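Prolyl endopeptidase (Myxococcus xanthus, PDB 2BKL) probably hydrolyses oligopeptides on the carboxyl side of proline, and less readily of alanine, as a serine peptidase of the S9A family. Local coordinates at residues L234-K239 against M369-L374. Numbering follows the deposited sequence.
Sequences LSRDGK and MGLEDL
NH1 of Arg236 is shared by two carboxylates, giving one hydrogen to OD1 of Asp373 at 2.9 Å and the other to OE1 of Glu372 at 3.1 Å. The first bond is almost straight (174°), the second more bent, and both oxygens sit at the guanidinium edge, close to its plane. NH1, however, meets OD1 of Asp373 and OE1 of Glu372 from above their carboxylate planes. NH2 of Arg236 adds a third bond, to the syn side of OD2 of Asp373 (3.0 Å), which completes an end-on, two-nitrogen grip and holds the guanidinium against rotation. CG of Arg236 lies 3.1 Å from OE1 of Glu372, and the bends that follow at chi2 (-65°) and chi3 (-58°) fold the chain so that its guanidinium reaches Asp373. The other oxygen of Glu372, OE2, takes a hydrogen from a water that in turn accepts from the backbone N of Arg236, so this glutamate is tied to both ends of the arginine. Leu371 lays its CB obliquely against NH1 of Arg236 at 3.9 Å, and Trp130 makes a cation-pi contact with Arg236. A leucine in place of Arg236 would probably leave the neighbouring carboxylates of Glu372 and Asp373 without their shared countercharge and free Asp373 to turn. Each segment forms a type I beta turn: 235-238 links strands 229-234 and 241-247, while residues 371-374 turn just before strand 376-383. Trp280 also touches Arg236, Glu372 and Asp373. The result is a surface salt-bridge network joining loops of two four-stranded antiparallel sheets, blades of the N-terminal beta-propeller of prolyl oligopeptidases.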
loop_
_atom_site.group_PDB
_atom_site.type_symbol
_atom_site.label_atom_id
_atom_site.label_comp_id
_atom_site.label_asym_id
_atom_site.label_seq_id
_atom_site.Cartn_x
_atom_site.Cartn_y
_atom_site.Cartn_z
ATOM N N LEU A 234 19.518 7.375 8.411
ATOM C CA LEU A 234 20.664 8.212 8.772
ATOM C C LEU A 234 20.137 9.525 9.330
ATOM O O LEU A 234 19.250 10.129 8.753
ATOM C CB LEU A 234 21.560 8.493 7.553
ATOM C CG LEU A 234 22.854 9.260 7.855
ATOM C CD1 LEU A 234 23.850 8.427 8.663
ATOM C CD2 LEU A 234 23.519 9.771 6.562
ATOM N N SER A 235 20.695 9.971 10.453
ATOM C CA SER A 235 20.310 11.258 11.000
ATOM C C SER A 235 20.781 12.383 10.085
ATOM O O SER A 235 21.706 12.230 9.308
ATOM C CB SER A 235 20.895 11.440 12.420
ATOM O OG SER A 235 22.303 11.485 12.407
ATOM N N ARG A 236 20.092 13.512 10.178
ATOM C CA ARG A 236 20.474 14.717 9.427
ATOM C C ARG A 236 21.912 15.152 9.573
ATOM O O ARG A 236 22.548 15.540 8.591
ATOM C CB ARG A 236 19.597 15.883 9.849
ATOM C CG ARG A 236 18.331 15.936 9.130
ATOM C CD ARG A 236 18.447 16.194 7.623
ATOM N NE ARG A 236 19.118 17.428 7.194
ATOM C CZ ARG A 236 18.627 18.657 7.364
ATOM N NH1 ARG A 236 17.483 18.837 8.022
ATOM N NH2 ARG A 236 19.273 19.724 6.894
ATOM N N ASP A 237 22.455 15.098 10.780
ATOM C CA ASP A 237 23.839 15.500 10.998
ATOM C C ASP A 237 24.858 14.446 10.572
ATOM O O ASP A 237 26.073 14.644 10.697
ATOM C CB ASP A 237 24.070 15.937 12.468
ATOM C CG ASP A 237 23.723 14.854 13.508
ATOM O OD1 ASP A 237 23.685 13.637 13.192
ATOM O OD2 ASP A 237 23.488 15.163 14.701
ATOM N N GLY A 238 24.367 13.295 10.076
ATOM C CA GLY A 238 25.247 12.231 9.635
ATOM C C GLY A 238 25.915 11.448 10.756
ATOM O O GLY A 238 26.719 10.560 10.512
ATOM N N LYS A 239 25.569 11.755 11.998
ATOM C CA LYS A 239 26.309 11.207 13.123
ATOM C C LYS A 239 25.751 9.883 13.629
ATOM O O LYS A 239 26.436 9.164 14.340
ATOM C CB LYS A 239 26.377 12.212 14.280
ATOM C CG LYS A 239 27.290 13.412 14.001
ATOM C CD LYS A 239 28.758 13.019 13.813
ATOM C CE LYS A 239 29.687 14.236 13.697
ATOM N NZ LYS A 239 30.345 14.293 12.345
ATOM N N MET A 369 5.080 17.528 7.079
ATOM C CA MET A 369 6.220 17.134 6.284
ATOM C C MET A 369 7.134 18.336 6.099
ATOM O O MET A 369 6.696 19.399 5.672
ATOM C CB MET A 369 5.766 16.641 4.918
ATOM C CG MET A 369 4.962 15.358 4.996
ATOM S SD MET A 369 4.330 14.977 3.385
ATOM C CE MET A 369 2.891 15.851 3.437
ATOM N N GLY A 370 8.408 18.137 6.359
ATOM C CA GLY A 370 9.392 19.179 6.229
ATOM C C GLY A 370 10.727 18.689 6.707
ATOM O O GLY A 370 11.115 17.553 6.443
ATOM N N LEU A 371 11.418 19.555 7.419
ATOM C CA LEU A 371 12.737 19.244 7.926
ATOM C C LEU A 371 12.874 19.770 9.335
ATOM O O LEU A 371 12.197 20.714 9.739
ATOM C CB LEU A 371 13.865 19.825 7.044
ATOM C CG LEU A 371 14.066 19.225 5.659
ATOM C CD1 LEU A 371 15.126 19.985 4.909
ATOM C CD2 LEU A 371 14.439 17.786 5.703
ATOM N N GLU A 372 13.825 19.202 10.066
ATOM C CA GLU A 372 14.005 19.530 11.462
ATOM C C GLU A 372 14.404 21.002 11.683
ATOM O O GLU A 372 14.136 21.562 12.736
ATOM C CB GLU A 372 15.089 18.637 12.093
ATOM C CG GLU A 372 14.769 17.157 12.005
ATOM C CD GLU A 372 15.345 16.466 10.780
ATOM O OE1 GLU A 372 15.494 17.128 9.709
ATOM O OE2 GLU A 372 15.663 15.257 10.845
ATOM N N ASP A 373 15.044 21.589 10.665
ATOM C CA ASP A 373 15.619 22.936 10.715
ATOM C C ASP A 373 14.928 23.880 9.729
ATOM O O ASP A 373 15.512 24.921 9.327
ATOM C CB ASP A 373 17.130 22.870 10.416
ATOM C CG ASP A 373 17.477 22.128 9.121
ATOM O OD1 ASP A 373 16.618 21.537 8.461
ATOM O OD2 ASP A 373 18.656 22.030 8.673
ATOM N N LEU A 374 13.685 23.552 9.364
ATOM C CA LEU A 374 12.845 24.406 8.493
ATOM C C LEU A 374 11.571 24.713 9.262
ATOM O O LEU A 374 10.923 23.800 9.767
ATOM C CB LEU A 374 12.494 23.680 7.198
ATOM C CG LEU A 374 12.888 24.223 5.831
ATOM C CD1 LEU A 374 14.159 25.090 5.847
ATOM C CD2 LEU A 374 13.004 23.061 4.837
HETATM O O HOH W 1 17.867 13.926 11.893
#